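Local coordinates for protein separin (Saccharomyces cerevisiae, PDB 5U1T) that acts as a caspase-like cysteine protease that cleaves the cohesin subunit MCD1/SCC1 at the onset of anaphase and thereby drives chromosome segregation, at residues L888-S891 against L892-Y895; K902-L905 against P906-K910. All coordinates share one frame; numbering follows the deposited sequence.

The two contacts lie on a run of short helices, 885-891, 893-896 and 905-912, and they come in series along the chain. Contact 1 carries helix 885-891 into the short helix 893-896; contact 2 then closes the first turn of the next helix, 905-912. Their centres lie about 10 Å apart. Side chains bridge the pair: L892 CD1 sits 3.5 Å from P906 CA, and L888 CD2 rests 3.9 Å from W909 CG. Both also lean on helix 872-881, through T876. The result is a compact cluster of short helices, away from the cysteine inferred to be catalytic and built by local hydrogen bonds and shared apolar side chains.

Contact 1. Residues L888-S891 against L892-Y895; sequences LEQS and LVLY
The carbonyl oxygen of L888 receives the amide of L892, with L892 N 3.2 Å from L888 O and the donor close to the line of the carbonyl bond. L888 O also takes a weak bond from S891 N at 3.0 Å. The L892 bond is the i to i+4 bond of an alpha-helix, and the same spacing returns two residues on: L894 N gives its hydrogen to Q890 O at 3.3 Å. Here the donor stands above the plane of the carbonyl, 37° out of it. Q890 O accepts a second hydrogen as well, a weak one from V893 N, so this one oxygen serves two amides three and four residues ahead. That weak i to i+3 bond lies where helices 885-891 and 893-896 adjoin. E889 O, four residues back from V893, instead faces V893 CG1 at 3.6 Å. L888 and L892 run side by side, with L888 CD2 4.0 Å from L892 CD1, on the buried flank that faces helices 872-881 and 905-912. On the exposed flank Q890, bent at chi2 (92°), brings NE2 to 3.6 Å from V893 CG2. S891 OG is bonded to K887 O, but L888 O lies 3.1 Å from S891 OG, and which takes the proton is unsettled. Y895, buried, sends its ring away from this turn, and its hydroxyl is satisfied by A870 O and K622 N.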
loop_
_atom_site.group_PDB
_atom_site.type_symbol
_atom_site.label_atom_id
_atom_site.label_comp_id
_atom_site.label_asym_id
_atom_site.label_seq_id
_atom_site.Cartn_x
_atom_site.Cartn_y
_atom_site.Cartn_z
ATOM N N LEU A 888 24.750 14.672 -3.401
ATOM C CA LEU A 888 24.004 13.418 -3.534
ATOM C C LEU A 888 24.838 12.173 -3.265
ATOM O O LEU A 888 24.618 11.492 -2.267
ATOM C CB LEU A 888 23.393 13.314 -4.923
ATOM C CG LEU A 888 22.264 12.309 -5.154
ATOM C CD1 LEU A 888 21.612 12.592 -6.511
ATOM C CD2 LEU A 888 22.696 10.841 -5.072
ATOM N N GLU A 889 25.767 11.853 -4.167
ATOM C CA GLU A 889 26.577 10.631 -4.039
ATOM C C GLU A 889 27.386 10.628 -2.751
ATOM O O GLU A 889 27.925 9.595 -2.356
ATOM C CB GLU A 889 27.518 10.429 -5.248
ATOM C CG GLU A 889 27.017 9.348 -6.249
ATOM C CD GLU A 889 27.869 9.215 -7.521
ATOM O OE1 GLU A 889 27.383 9.541 -8.634
ATOM O OE2 GLU A 889 29.023 8.754 -7.424
ATOM N N GLN A 890 27.436 11.764 -2.066
ATOM C CA GLN A 890 28.184 11.830 -0.834
ATOM C C GLN A 890 27.334 11.805 0.441
ATOM O O GLN A 890 27.841 11.523 1.531
ATOM C CB GLN A 890 29.048 13.070 -0.849
ATOM C CG GLN A 890 30.261 12.922 0.053
ATOM C CD GLN A 890 31.486 12.378 -0.652
ATOM O OE1 GLN A 890 31.674 12.572 -1.874
ATOM N NE2 GLN A 890 32.343 11.684 0.117
ATOM N N SER A 891 26.047 12.109 0.333
ATOM C CA SER A 891 25.168 11.886 1.472
ATOM C C SER A 891 24.800 10.398 1.522
ATOM O O SER A 891 24.360 9.880 2.547
ATOM C CB SER A 891 23.930 12.773 1.399
ATOM O OG SER A 891 23.194 12.498 0.238
ATOM N N LEU A 892 25.024 9.710 0.412
ATOM C CA LEU A 892 24.946 8.260 0.388
ATOM C C LEU A 892 26.103 7.607 1.153
ATOM O O LEU A 892 25.953 6.501 1.666
ATOM C CB LEU A 892 24.940 7.741 -1.049
ATOM C CG LEU A 892 23.699 7.839 -1.936
ATOM C CD1 LEU A 892 24.077 7.473 -3.377
ATOM C CD2 LEU A 892 22.582 6.943 -1.406
ATOM N N VAL A 893 27.263 8.259 1.229
ATOM C CA VAL A 893 28.335 7.676 2.032
ATOM C C VAL A 893 28.136 8.017 3.511
ATOM O O VAL A 893 28.483 7.217 4.380
ATOM C CB VAL A 893 29.762 8.110 1.574
ATOM C CG1 VAL A 893 29.927 7.923 0.079
ATOM C CG2 VAL A 893 30.096 9.543 1.999
ATOM N N LEU A 894 27.558 9.173 3.821
ATOM C CA LEU A 894 27.354 9.502 5.229
ATOM C C LEU A 894 26.175 8.761 5.833
ATOM O O LEU A 894 25.905 8.896 7.018
ATOM C CB LEU A 894 27.143 11.001 5.423
ATOM C CG LEU A 894 28.414 11.847 5.397
ATOM C CD1 LEU A 894 28.096 13.267 5.837
ATOM C CD2 LEU A 894 29.539 11.231 6.262
ATOM N N TYR A 895 25.454 8.004 5.014
ATOM C CA TYR A 895 24.260 7.309 5.482
ATOM C C TYR A 895 24.573 5.835 5.631
ATOM O O TYR A 895 24.097 5.201 6.563
ATOM C CB TYR A 895 23.093 7.525 4.521
ATOM C CG TYR A 895 21.757 6.962 4.979
ATOM C CD1 TYR A 895 21.428 5.628 4.768
ATOM C CD2 TYR A 895 20.814 7.772 5.588
ATOM C CE1 TYR A 895 20.209 5.113 5.168
ATOM C CE2 TYR A 895 19.589 7.268 5.988
ATOM C CZ TYR A 895 19.286 5.936 5.772
ATOM O OH TYR A 895 18.052 5.437 6.150
#

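Contact 2. Residues K902-L905 against P906-K910; sequences KTFL and PNLWK
F904 and L908 are joined by both backbone and side chain: L908 N binds F904 O at 2.8 Å, while F904 CD2 lies 3.9 Å from L908 CB. The two side chains meet at about a right angle, and the amide nitrogen of L908 stands over one face of the phenyl ring, toward its rim. N907 packs closely on the same ring through its CB, a CH-pi contact 4.0 Å from the F904 centroid and 29° off the normal. W909 N reaches L905 O at 3.1 Å in a nearly straight bond (164°). L905 and W909 extend side by side, so that a leucine methyl comes alongside the pyrrole portion of the indole, CD1 of L905 being 3.9 Å from CD1 of W909. F904, L905, L908 and W909 are buried and, with the CB of N907, form the tight part of the contact; T873 and F896 press on L905, and Y880 and H912 meet the indole ring.

The arrangement is the N-terminal entry of helix 905-912. T903 supplies a capping bond, its OG1 turned anti to its own backbone N (chi1 169°) to accept from L905 N at 2.9 Å; the same hydroxyl is also bonded to L656 O. P906 follows in the first turn, where an amide without a hydrogen costs no helical bond, and its CD packs 3.5 Å from L905 CB and also beside the T903 side chain.

Packing thins beyond the CB of N907, whose amide is inclined steeply to the F904 ring. K902 and K910 make no contact across the two segments: K910 leans on E889 of helix 885-891, whereas at the start of 902-905 exposed K902 forms a salt bridge with D661.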
loop_
_atom_site.group_PDB
_atom_site.type_symbol
_atom_site.label_atom_id
_atom_site.label_comp_id
_atom_site.label_asym_id
_atom_site.label_seq_id
_atom_site.Cartn_x
_atom_site.Cartn_y
_atom_site.Cartn_z
ATOM N N LYS A 902 27.583 -3.068 0.800
ATOM C CA LYS A 902 26.528 -4.090 0.720
ATOM C C LYS A 902 25.230 -3.543 0.119
ATOM O O LYS A 902 24.214 -4.244 0.072
ATOM C CB LYS A 902 26.258 -4.707 2.102
ATOM C CG LYS A 902 26.818 -6.139 2.261
ATOM C CD LYS A 902 26.444 -6.783 3.611
ATOM C CE LYS A 902 26.809 -8.282 3.650
ATOM N NZ LYS A 902 26.196 -9.043 4.791
ATOM N N THR A 903 25.300 -2.299 -0.358
ATOM C CA THR A 903 24.219 -1.633 -1.064
ATOM C C THR A 903 24.596 -1.241 -2.515
ATOM O O THR A 903 25.646 -0.635 -2.779
ATOM C CB THR A 903 23.778 -0.378 -0.304
ATOM O OG1 THR A 903 22.900 0.398 -1.122
ATOM C CG2 THR A 903 24.970 0.468 0.068
ATOM N N PHE A 904 23.717 -1.589 -3.450
ATOM C CA PHE A 904 23.836 -1.167 -4.839
ATOM C C PHE A 904 23.336 0.255 -5.028
ATOM O O PHE A 904 23.377 0.782 -6.131
ATOM C CB PHE A 904 23.055 -2.119 -5.748
ATOM C CG PHE A 904 23.243 -1.861 -7.213
ATOM C CD1 PHE A 904 24.456 -2.117 -7.824
ATOM C CD2 PHE A 904 22.201 -1.369 -7.979
ATOM C CE1 PHE A 904 24.629 -1.892 -9.175
ATOM C CE2 PHE A 904 22.361 -1.142 -9.335
ATOM C CZ PHE A 904 23.583 -1.401 -9.933
ATOM N N LEU A 905 22.856 0.875 -3.956
ATOM C CA LEU A 905 22.204 2.173 -4.081
ATOM C C LEU A 905 23.137 3.294 -4.598
ATOM O O LEU A 905 22.719 4.093 -5.420
ATOM C CB LEU A 905 21.564 2.573 -2.748
ATOM C CG LEU A 905 20.620 3.771 -2.766
ATOM C CD1 LEU A 905 19.685 3.661 -3.936
ATOM C CD2 LEU A 905 19.830 3.819 -1.485
ATOM N N PRO A 906 24.395 3.372 -4.135
ATOM C CA PRO A 906 25.176 4.456 -4.767
ATOM C C PRO A 906 25.578 4.201 -6.251
ATOM O O PRO A 906 25.820 5.149 -7.027
ATOM C CB PRO A 906 26.414 4.566 -3.868
ATOM C CG PRO A 906 26.427 3.331 -3.032
ATOM C CD PRO A 906 25.034 2.852 -2.913
ATOM N N ASN A 907 25.629 2.924 -6.631
ATOM C CA ASN A 907 25.816 2.528 -8.021
ATOM C C ASN A 907 24.580 2.689 -8.897
ATOM O O ASN A 907 24.691 2.962 -10.097
ATOM C CB ASN A 907 26.286 1.085 -8.077
ATOM C CG ASN A 907 27.780 0.994 -8.152
ATOM O OD1 ASN A 907 28.445 1.968 -8.530
ATOM N ND2 ASN A 907 28.331 -0.163 -7.791
ATOM N N LEU A 908 23.405 2.499 -8.301
ATOM C CA LEU A 908 22.152 2.741 -8.995
ATOM C C LEU A 908 22.057 4.215 -9.345
ATOM O O LEU A 908 21.683 4.575 -10.467
ATOM C CB LEU A 908 20.973 2.306 -8.142
ATOM C CG LEU A 908 19.591 2.357 -8.782
ATOM C CD1 LEU A 908 19.613 1.650 -10.104
ATOM C CD2 LEU A 908 18.629 1.681 -7.858
ATOM N N TRP A 909 22.435 5.069 -8.397
ATOM C CA TRP A 909 22.451 6.505 -8.654
ATOM C C TRP A 909 23.504 6.903 -9.688
ATOM O O TRP A 909 23.352 7.917 -10.379
ATOM C CB TRP A 909 22.657 7.285 -7.353
ATOM C CG TRP A 909 21.333 7.578 -6.709
ATOM C CD1 TRP A 909 20.811 7.001 -5.582
ATOM C CD2 TRP A 909 20.326 8.470 -7.205
ATOM N NE1 TRP A 909 19.555 7.491 -5.344
ATOM C CE2 TRP A 909 19.232 8.398 -6.318
ATOM C CE3 TRP A 909 20.246 9.324 -8.309
ATOM C CZ2 TRP A 909 18.070 9.153 -6.502
ATOM C CZ3 TRP A 909 19.083 10.080 -8.483
ATOM C CH2 TRP A 909 18.018 9.987 -7.589
ATOM N N LYS A 910 24.567 6.113 -9.808
ATOM C CA LYS A 910 25.557 6.386 -10.850
ATOM C C LYS A 910 24.900 6.169 -12.213
ATOM O O LYS A 910 24.941 7.048 -13.069
ATOM C CB LYS A 910 26.798 5.522 -10.660
ATOM C CG LYS A 910 27.776 6.149 -9.689
ATOM C CD LYS A 910 28.870 5.199 -9.244
ATOM C CE LYS A 910 29.700 5.867 -8.145
ATOM N NZ LYS A 910 30.921 5.121 -7.677
#